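Local coordinates for 5'-deoxynucleotidase (PDB 1YNB), which probably hydrolyses 2'-deoxyribonucleoside 5'-phosphates to the deoxyribonucleoside and phosphate, as a metal-dependent homodimeric enzyme of the HD-domain family, at residues Val133-Glu147 with Ile159-Trp171. Sequence-based numbering, arbitrary orientation.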
ATOM      1  N   VAL A 133      16.239   3.059   7.203  1.00 17.77           N
ATOM      2  CA  VAL A 133      16.922   1.922   6.594  1.00 18.18           C
ATOM      3  C   VAL A 133      16.293   1.641   5.233  1.00 17.81           C
ATOM      4  O   VAL A 133      17.029   1.361   4.273  1.00 16.98           O
ATOM      5  CB  VAL A 133      16.823   0.667   7.476  1.00 18.90           C
ATOM      6  CG1 VAL A 133      17.251  -0.595   6.723  1.00 18.51           C
ATOM      7  CG2 VAL A 133      17.759   0.840   8.686  1.00 21.52           C
ATOM      8  N   GLU A 134      14.967   1.711   5.143  1.00 16.39           N
ATOM      9  CA  GLU A 134      14.278   1.430   3.858  1.00 15.94           C
ATOM     10  C   GLU A 134      14.627   2.497   2.819  1.00 17.75           C
ATOM     11  O   GLU A 134      14.897   2.174   1.654  1.00 20.07           O
ATOM     12  CB  GLU A 134      12.754   1.384   4.076  1.00 15.70           C
ATOM     13  CG  GLU A 134      12.404   0.136   4.873  1.00 16.33           C
ATOM     14  CD  GLU A 134      11.126   0.251   5.725  1.00 17.15           C
ATOM     15  OE1 GLU A 134      10.833  -0.751   6.425  1.00 19.25           O
ATOM     16  OE2 GLU A 134      10.435   1.295   5.685  1.00 15.79           O
ATOM     17  N   TYR A 135      14.629   3.759   3.220  1.00 15.65           N
ATOM     18  CA  TYR A 135      14.948   4.824   2.262  1.00 16.12           C
ATOM     19  C   TYR A 135      16.430   4.903   1.896  1.00 16.10           C
ATOM     20  O   TYR A 135      16.774   5.474   0.845  1.00 19.49           O
ATOM     21  CB  TYR A 135      14.492   6.190   2.790  1.00 14.94           C
ATOM     22  CG  TYR A 135      13.001   6.479   2.684  1.00 16.19           C
ATOM     23  CD1 TYR A 135      12.216   5.909   1.663  1.00 13.75           C
ATOM     24  CD2 TYR A 135      12.395   7.403   3.522  1.00 14.46           C
ATOM     25  CE1 TYR A 135      10.876   6.273   1.485  1.00 16.34           C
ATOM     26  CE2 TYR A 135      11.052   7.779   3.363  1.00 14.27           C
ATOM     27  CZ  TYR A 135      10.297   7.218   2.345  1.00 14.41           C
ATOM     28  OH  TYR A 135       8.993   7.556   2.158  1.00 16.57           O
ATOM     29  N   SER A 136      17.292   4.340   2.736  1.00 15.67           N
ATOM     30  CA  SER A 136      18.741   4.376   2.491  1.00 18.68           C
ATOM     31  C   SER A 136      19.107   3.671   1.195  1.00 22.02           C
ATOM     32  O   SER A 136      20.144   3.974   0.598  1.00 22.52           O
ATOM     33  CB  SER A 136      19.527   3.767   3.667  1.00 18.91           C
ATOM     34  OG  SER A 136      19.444   2.347   3.681  1.00 22.00           O
ATOM     35  N   GLN A 137      18.223   2.787   0.735  1.00 21.91           N
ATOM     36  CA  GLN A 137      18.446   2.058  -0.521  1.00 25.22           C
ATOM     37  C   GLN A 137      18.284   2.990  -1.737  1.00 25.53           C
ATOM     38  O   GLN A 137      18.750   2.645  -2.844  1.00 27.66           O
ATOM     39  CB  GLN A 137      17.467   0.882  -0.621  1.00 26.49           C
ATOM     40  CG  GLN A 137      17.250   0.141   0.726  1.00 33.33           C
ATOM     41  CD  GLN A 137      18.532  -0.451   1.312  1.00 36.73           C
ATOM     42  OE1 GLN A 137      18.877  -0.186   2.472  1.00 40.11           O
ATOM     43  NE2 GLN A 137      19.232  -1.270   0.526  1.00 36.61           N
ATOM     44  N   GLN A 138      17.643   4.150  -1.539  1.00 24.05           N
ATOM     45  CA  GLN A 138      17.412   5.180  -2.579  1.00 26.08           C
ATOM     46  C   GLN A 138      18.372   6.329  -2.402  1.00 26.70           C
ATOM     47  O   GLN A 138      18.957   6.836  -3.374  1.00 27.07           O
ATOM     48  CB  GLN A 138      16.043   5.822  -2.460  1.00 27.61           C
ATOM     49  CG  GLN A 138      14.869   5.086  -3.008  1.00 32.24           C
ATOM     50  CD  GLN A 138      13.547   5.711  -2.489  1.00 34.18           C
ATOM     51  OE1 GLN A 138      13.258   6.917  -2.691  1.00 34.04           O
ATOM     52  NE2 GLN A 138      12.760   4.897  -1.802  1.00 34.87           N
ATOM     53  N   VAL A 139      18.488   6.783  -1.156  1.00 23.97           N
ATOM     54  CA  VAL A 139      19.364   7.889  -0.814  1.00 22.90           C
ATOM     55  C   VAL A 139      20.148   7.472   0.415  1.00 22.90           C
ATOM     56  O   VAL A 139      19.589   7.307   1.519  1.00 19.92           O
ATOM     57  CB  VAL A 139      18.537   9.146  -0.531  1.00 25.71           C
ATOM     58  CG1 VAL A 139      19.459  10.270  -0.118  1.00 27.69           C
ATOM     59  CG2 VAL A 139      17.746   9.544  -1.801  1.00 27.82           C
ATOM     60  N   SER A 140      21.448   7.273   0.224  1.00 21.86           N
ATOM     61  CA  SER A 140      22.295   6.793   1.292  1.00 23.19           C
ATOM     62  C   SER A 140      22.161   7.499   2.610  1.00 21.47           C
ATOM     63  O   SER A 140      22.146   6.846   3.644  1.00 20.43           O
ATOM     64  CB  SER A 140      23.768   6.846   0.868  1.00 25.91           C
ATOM     65  OG  SER A 140      23.961   5.881  -0.158  1.00 33.31           O
ATOM     66  N   TYR A 141      22.076   8.826   2.555  1.00 21.65           N
ATOM     67  CA  TYR A 141      22.027   9.648   3.755  1.00 23.87           C
ATOM     68  C   TYR A 141      20.805   9.348   4.638  1.00 24.33           C
ATOM     69  O   TYR A 141      20.822   9.635   5.828  1.00 24.23           O
ATOM     70  CB  TYR A 141      22.030  11.120   3.379  1.00 29.23           C
ATOM     71  CG  TYR A 141      22.276  12.033   4.563  1.00 33.94           C
ATOM     72  CD1 TYR A 141      23.571  12.250   5.037  1.00 37.41           C
ATOM     73  CD2 TYR A 141      21.219  12.692   5.196  1.00 35.39           C
ATOM     74  CE1 TYR A 141      23.812  13.111   6.115  1.00 38.23           C
ATOM     75  CE2 TYR A 141      21.443  13.550   6.266  1.00 37.52           C
ATOM     76  CZ  TYR A 141      22.746  13.754   6.715  1.00 38.20           C
ATOM     77  OH  TYR A 141      22.991  14.610   7.762  1.00 42.98           O
ATOM     78  N   ALA A 142      19.763   8.776   4.048  1.00 22.61           N
ATOM     79  CA  ALA A 142      18.557   8.446   4.845  1.00 23.14           C
ATOM     80  C   ALA A 142      18.923   7.627   6.080  1.00 20.95           C
ATOM     81  O   ALA A 142      18.212   7.676   7.076  1.00 23.72           O
ATOM     82  CB  ALA A 142      17.567   7.668   4.000  1.00 21.15           C
ATOM     83  N   ILE A 143      20.011   6.866   6.020  1.00 22.54           N
ATOM     84  CA  ILE A 143      20.418   6.021   7.139  1.00 23.41           C
ATOM     85  C   ILE A 143      20.709   6.813   8.409  1.00 24.36           C
ATOM     86  O   ILE A 143      20.694   6.236   9.496  1.00 24.01           O
ATOM     87  CB  ILE A 143      21.661   5.112   6.789  1.00 23.70           C
ATOM     88  CG1 ILE A 143      21.768   3.956   7.793  1.00 24.23           C
ATOM     89  CG2 ILE A 143      22.977   5.917   6.801  1.00 25.58           C
ATOM     90  CD1 ILE A 143      20.660   2.919   7.619  1.00 22.96           C
ATOM     91  N   ARG A 144      20.957   8.115   8.287  1.00 25.26           N
ATOM     92  CA  ARG A 144      21.258   8.903   9.470  1.00 27.35           C
ATOM     93  C   ARG A 144      20.047   8.987  10.391  1.00 26.50           C
ATOM     94  O   ARG A 144      20.208   9.162  11.607  1.00 24.66           O
ATOM     95  CB  ARG A 144      21.681  10.333   9.109  1.00 31.11           C
ATOM     96  CG  ARG A 144      23.015  10.465   8.387  1.00 36.08           C
ATOM     97  CD  ARG A 144      24.128   9.725   9.111  1.00 42.89           C
ATOM     98  NE  ARG A 144      25.458  10.120   8.647  1.00 47.86           N
ATOM     99  CZ  ARG A 144      25.867  10.099   7.379  1.00 50.06           C
ATOM    100  NH1 ARG A 144      25.052   9.692   6.407  1.00 51.01           N
ATOM    101  NH2 ARG A 144      27.103  10.507   7.080  1.00 52.15           N
ATOM    102  N   PHE A 145      18.846   8.922   9.819  1.00 25.68           N
ATOM    103  CA  PHE A 145      17.634   8.979  10.647  1.00 26.34           C
ATOM    104  C   PHE A 145      17.487   7.703  11.487  1.00 25.15           C
ATOM    105  O   PHE A 145      16.637   7.640  12.378  1.00 28.33           O
ATOM    106  CB  PHE A 145      16.371   9.173   9.774  1.00 28.37           C
ATOM    107  CG  PHE A 145      16.231  10.554   9.155  1.00 31.70           C
ATOM    108  CD1 PHE A 145      15.432  11.536   9.760  1.00 34.40           C
ATOM    109  CD2 PHE A 145      16.836  10.849   7.933  1.00 33.33           C
ATOM    110  CE1 PHE A 145      15.227  12.786   9.153  1.00 35.59           C
ATOM    111  CE2 PHE A 145      16.639  12.095   7.317  1.00 34.97           C
ATOM    112  CZ  PHE A 145      15.832  13.063   7.925  1.00 35.17           C
ATOM    113  N   ALA A 146      18.269   6.673  11.192  1.00 25.02           N
ATOM    114  CA  ALA A 146      18.205   5.441  11.949  1.00 25.57           C
ATOM    115  C   ALA A 146      19.406   5.293  12.870  1.00 26.91           C
ATOM    116  O   ALA A 146      19.513   4.291  13.555  1.00 27.96           O
ATOM    117  CB  ALA A 146      18.155   4.246  11.024  1.00 24.80           C
ATOM    118  N   GLU A 147      20.322   6.257  12.843  1.00 27.60           N
ATOM    119  CA  GLU A 147      21.527   6.203  13.662  1.00 29.29           C
ATOM    120  C   GLU A 147      21.413   7.023  14.942  1.00 30.77           C
ATOM    121  O   GLU A 147      20.711   8.035  14.991  1.00 30.39           O
ATOM    122  CB  GLU A 147      22.755   6.679  12.834  1.00 28.84           C
ATOM    123  CG  GLU A 147      23.089   5.700  11.687  1.00 28.75           C
ATOM    124  CD  GLU A 147      24.231   6.125  10.750  1.00 30.92           C
ATOM    125  OE1 GLU A 147      24.525   7.330  10.684  1.00 30.33           O
ATOM    126  OE2 GLU A 147      24.798   5.235  10.061  1.00 30.11           O
ATOM    127  N   ILE A 159      14.954  -4.799  19.188  1.00 22.09           N
ATOM    128  CA  ILE A 159      14.464  -4.741  17.795  1.00 21.27           C
ATOM    129  C   ILE A 159      15.387  -3.823  16.971  1.00 20.71           C
ATOM    130  O   ILE A 159      15.742  -4.129  15.846  1.00 21.96           O
ATOM    131  CB  ILE A 159      13.020  -4.189  17.760  1.00 19.74           C
ATOM    132  CG1 ILE A 159      12.062  -5.258  18.292  1.00 20.10           C
ATOM    133  CG2 ILE A 159      12.580  -3.855  16.306  1.00 20.18           C
ATOM    134  CD1 ILE A 159      10.646  -4.740  18.379  1.00 18.82           C
ATOM    135  N   TYR A 160      15.732  -2.680  17.536  1.00 21.20           N
ATOM    136  CA  TYR A 160      16.619  -1.725  16.868  1.00 23.31           C
ATOM    137  C   TYR A 160      17.981  -2.376  16.566  1.00 23.51           C
ATOM    138  O   TYR A 160      18.533  -2.230  15.470  1.00 22.45           O
ATOM    139  CB  TYR A 160      16.820  -0.511  17.775  1.00 21.85           C
ATOM    140  CG  TYR A 160      17.770   0.519  17.242  1.00 25.13           C
ATOM    141  CD1 TYR A 160      17.467   1.242  16.089  1.00 24.21           C
ATOM    142  CD2 TYR A 160      18.986   0.770  17.875  1.00 26.08           C
ATOM    143  CE1 TYR A 160      18.344   2.187  15.583  1.00 25.10           C
ATOM    144  CE2 TYR A 160      19.892   1.731  17.363  1.00 28.36           C
ATOM    145  CZ  TYR A 160      19.553   2.434  16.219  1.00 27.87           C
ATOM    146  OH  TYR A 160      20.411   3.403  15.719  1.00 26.97           O
ATOM    147  N   ARG A 161      18.529  -3.092  17.540  1.00 23.78           N
ATOM    148  CA  ARG A 161      19.825  -3.731  17.329  1.00 24.80           C
ATOM    149  C   ARG A 161      19.786  -4.672  16.125  1.00 23.63           C
ATOM    150  O   ARG A 161      20.704  -4.671  15.301  1.00 22.92           O
ATOM    151  CB  ARG A 161      20.275  -4.506  18.594  1.00 25.27           C
ATOM    152  CG  ARG A 161      21.629  -5.196  18.380  1.00 26.76           C
ATOM    153  CD  ARG A 161      22.153  -5.916  19.592  1.00 28.52           C
ATOM    154  NE  ARG A 161      23.488  -6.462  19.334  1.00 30.85           N
ATOM    155  CZ  ARG A 161      24.126  -7.292  20.160  1.00 33.69           C
ATOM    156  NH1 ARG A 161      23.551  -7.670  21.298  1.00 32.24           N
ATOM    157  NH2 ARG A 161      25.342  -7.739  19.867  1.00 33.46           N
ATOM    158  N   VAL A 162      18.731  -5.487  16.018  1.00 22.75           N
ATOM    159  CA  VAL A 162      18.629  -6.410  14.895  1.00 22.63           C
ATOM    160  C   VAL A 162      18.369  -5.647  13.584  1.00 24.56           C
ATOM    161  O   VAL A 162      18.917  -6.022  12.548  1.00 24.06           O
ATOM    162  CB  VAL A 162      17.531  -7.492  15.145  1.00 25.75           C
ATOM    163  CG1 VAL A 162      17.337  -8.388  13.909  1.00 24.88           C
ATOM    164  CG2 VAL A 162      17.983  -8.365  16.325  1.00 25.53           C
ATOM    165  N   LEU A 163      17.552  -4.589  13.641  1.00 23.18           N
ATOM    166  CA  LEU A 163      17.260  -3.764  12.453  1.00 21.98           C
ATOM    167  C   LEU A 163      18.594  -3.304  11.856  1.00 23.37           C
ATOM    168  O   LEU A 163      18.812  -3.394  10.641  1.00 23.99           O
ATOM    169  CB  LEU A 163      16.499  -2.496  12.842  1.00 20.93           C
ATOM    170  CG  LEU A 163      15.660  -1.577  11.923  1.00 24.33           C
ATOM    171  CD1 LEU A 163      15.980  -0.104  12.234  1.00 22.44           C
ATOM    172  CD2 LEU A 163      15.745  -1.961  10.456  1.00 23.01           C
ATOM    173  N   MET A 164      19.455  -2.766  12.718  1.00 24.00           N
ATOM    174  CA  MET A 164      20.742  -2.242  12.250  1.00 24.29           C
ATOM    175  C   MET A 164      21.801  -3.295  11.949  1.00 26.50           C
ATOM    176  O   MET A 164      22.748  -3.023  11.186  1.00 25.28           O
ATOM    177  CB  MET A 164      21.261  -1.190  13.241  1.00 22.96           C
ATOM    178  CG  MET A 164      20.284   0.015  13.487  1.00 22.83           C
ATOM    179  SD  MET A 164      19.841   0.926  11.960  1.00 24.29           S
ATOM    180  CE  MET A 164      21.319   2.072  11.829  1.00 26.74           C
ATOM    181  N   GLU A 165      21.675  -4.489  12.535  1.00 26.59           N
ATOM    182  CA  GLU A 165      22.620  -5.562  12.234  1.00 28.30           C
ATOM    183  C   GLU A 165      22.315  -6.041  10.820  1.00 29.36           C
ATOM    184  O   GLU A 165      23.221  -6.273  10.025  1.00 28.06           O
ATOM    185  CB  GLU A 165      22.433  -6.762  13.159  1.00 31.12           C
ATOM    186  CG  GLU A 165      22.894  -6.547  14.581  1.00 34.12           C
ATOM    187  CD  GLU A 165      22.761  -7.822  15.399  1.00 36.79           C
ATOM    188  OE1 GLU A 165      21.628  -8.381  15.486  1.00 35.37           O
ATOM    189  OE2 GLU A 165      23.799  -8.264  15.941  1.00 37.94           O
ATOM    190  N   ARG A 166      21.023  -6.174  10.518  1.00 27.77           N
ATOM    191  CA  ARG A 166      20.597  -6.676   9.223  1.00 28.02           C
ATOM    192  C   ARG A 166      20.617  -5.654   8.094  1.00 28.39           C
ATOM    193  O   ARG A 166      21.051  -5.988   6.985  1.00 28.04           O
ATOM    194  CB  ARG A 166      19.158  -7.233   9.296  1.00 31.33           C
ATOM    195  CG  ARG A 166      18.935  -8.406  10.246  1.00 34.70           C
ATOM    196  CD  ARG A 166      17.444  -8.890  10.219  1.00 38.60           C
ATOM    197  NE  ARG A 166      17.014  -9.417   8.910  1.00 40.50           N
ATOM    198  CZ  ARG A 166      16.268  -8.755   8.016  1.00 40.68           C
ATOM    199  NH1 ARG A 166      15.848  -7.527   8.275  1.00 36.93           N
ATOM    200  NH2 ARG A 166      15.958  -9.327   6.839  1.00 41.87           N
ATOM    201  N   LYS A 167      20.148  -4.435   8.392  1.00 25.16           N
ATOM    202  CA  LYS A 167      19.988  -3.358   7.410  1.00 26.27           C
ATOM    203  C   LYS A 167      19.515  -3.976   6.103  1.00 27.09           C
ATOM    204  O   LYS A 167      20.067  -3.760   5.037  1.00 26.86           O
ATOM    205  CB  LYS A 167      21.277  -2.565   7.217  1.00 27.36           C
ATOM    206  CG  LYS A 167      21.607  -1.665   8.398  1.00 28.53           C
ATOM    207  CD  LYS A 167      22.662  -0.619   8.017  1.00 28.43           C
ATOM    208  CE  LYS A 167      23.176   0.153   9.228  1.00 29.85           C
ATOM    209  NZ  LYS A 167      24.056  -0.679  10.080  1.00 30.38           N
ATOM    210  N   ASN A 168      18.457  -4.758   6.196  1.00 26.98           N
ATOM    211  CA  ASN A 168      17.948  -5.419   5.022  1.00 26.51           C
ATOM    212  C   ASN A 168      16.436  -5.373   4.977  1.00 26.18           C
ATOM    213  O   ASN A 168      15.739  -6.202   5.578  1.00 25.03           O
ATOM    214  CB  ASN A 168      18.461  -6.844   4.998  1.00 29.85           C
ATOM    215  CG  ASN A 168      17.855  -7.643   3.891  1.00 33.33           C
ATOM    216  OD1 ASN A 168      17.457  -7.086   2.861  1.00 33.95           O
ATOM    217  ND2 ASN A 168      17.782  -8.959   4.080  1.00 34.26           N
ATOM    218  N   PRO A 169      15.900  -4.423   4.215  1.00 25.12           N
ATOM    219  CA  PRO A 169      14.457  -4.245   4.084  1.00 24.23           C
ATOM    220  C   PRO A 169      13.716  -5.268   3.233  1.00 23.80           C
ATOM    221  O   PRO A 169      12.493  -5.229   3.118  1.00 22.11           O
ATOM    222  CB  PRO A 169      14.332  -2.809   3.579  1.00 25.26           C
ATOM    223  CG  PRO A 169      15.575  -2.600   2.790  1.00 25.89           C
ATOM    224  CD  PRO A 169      16.652  -3.360   3.527  1.00 24.88           C
ATOM    225  N   VAL A 170      14.464  -6.193   2.651  1.00 23.88           N
ATOM    226  CA  VAL A 170      13.844  -7.208   1.835  1.00 25.64           C
ATOM    227  C   VAL A 170      13.261  -8.261   2.771  1.00 26.10           C
ATOM    228  O   VAL A 170      13.981  -9.090   3.331  1.00 27.86           O
ATOM    229  CB  VAL A 170      14.865  -7.842   0.909  1.00 27.38           C
ATOM    230  CG1 VAL A 170      14.201  -8.838   0.035  1.00 28.04           C
ATOM    231  CG2 VAL A 170      15.544  -6.754   0.107  1.00 26.79           C
ATOM    232  N   TRP A 171      11.951  -8.233   2.912  1.00 26.65           N
ATOM    233  CA  TRP A 171      11.260  -9.149   3.805  1.00 27.42           C
ATOM    234  C   TRP A 171      10.650 -10.330   3.091  1.00 30.99           C
ATOM    235  O   TRP A 171      10.225 -11.276   3.731  1.00 32.64           O
ATOM    236  CB  TRP A 171      10.145  -8.392   4.531  1.00 25.14           C
ATOM    237  CG  TRP A 171       9.193  -7.654   3.578  1.00 23.25           C
ATOM    238  CD1 TRP A 171       9.265  -6.330   3.167  1.00 21.66           C
ATOM    239  CD2 TRP A 171       8.040  -8.203   2.941  1.00 24.20           C
ATOM    240  NE1 TRP A 171       8.215  -6.038   2.324  1.00 22.83           N
ATOM    241  CE2 TRP A 171       7.452  -7.171   2.165  1.00 23.31           C
ATOM    242  CE3 TRP A 171       7.437  -9.478   2.951  1.00 25.80           C
ATOM    243  CZ2 TRP A 171       6.287  -7.375   1.405  1.00 24.64           C
ATOM    244  CZ3 TRP A 171       6.270  -9.674   2.194  1.00 25.17           C
ATOM    245  CH2 TRP A 171       5.716  -8.634   1.439  1.00 24.11           C
TER
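The Tyr160 ring carries Met164 CG on one face, offset toward the rim, and meets Ala146 O at its edge, in plane. In this all-helical HD-domain fold the contact joins the C-terminal part of helix 117-135 and the 3-10 segment 140-146 to the end of helix 154-166. Tyrosine suits its place because a rigid ring carries a hydroxyl to the neighbouring segment: CG anti to the backbone N (chi1 177°) brings the phenol to residues 133-147, and OH donates a short 2.5 Å hydrogen bond to Ala146 O, 17° out of the carbonyl plane. A phenylalanine here would probably leave that carbonyl without its phenolic donor and the 3-10 segment less firmly tied to the helix. Met164, flexible and apolar, bends at chi2 and chi3, so that its SD lies 3.8 Å from Ala146 CB; a small methyl there lets the sulfur approach. Val133, beta-branched, uses both arms: CG2 reaches Leu163 CD2 and Met164 SD, each at 3.9 Å, while CG1 packs on Lys167 CA. Lys167 leaves the helix with positive phi, and Pro169 beyond it offers a compact, puckered apolar ring: Pro169 CB lies 3.8 Å from Glu134 CG, while Pro169 CG meets Gln137 CG. Glu134 OE2 makes a salt bridge with Arg45 and OE1 a hydrogen bond with His15 of the second subunit, tying this corner to the assembly. Ile143 CD1 lies 4.1 Å from Lys167 CE, crossing the aliphatic chain at about a right angle, and beyond it Lys167 NZ donates to a lone pair of Met164 O at 2.9 Å.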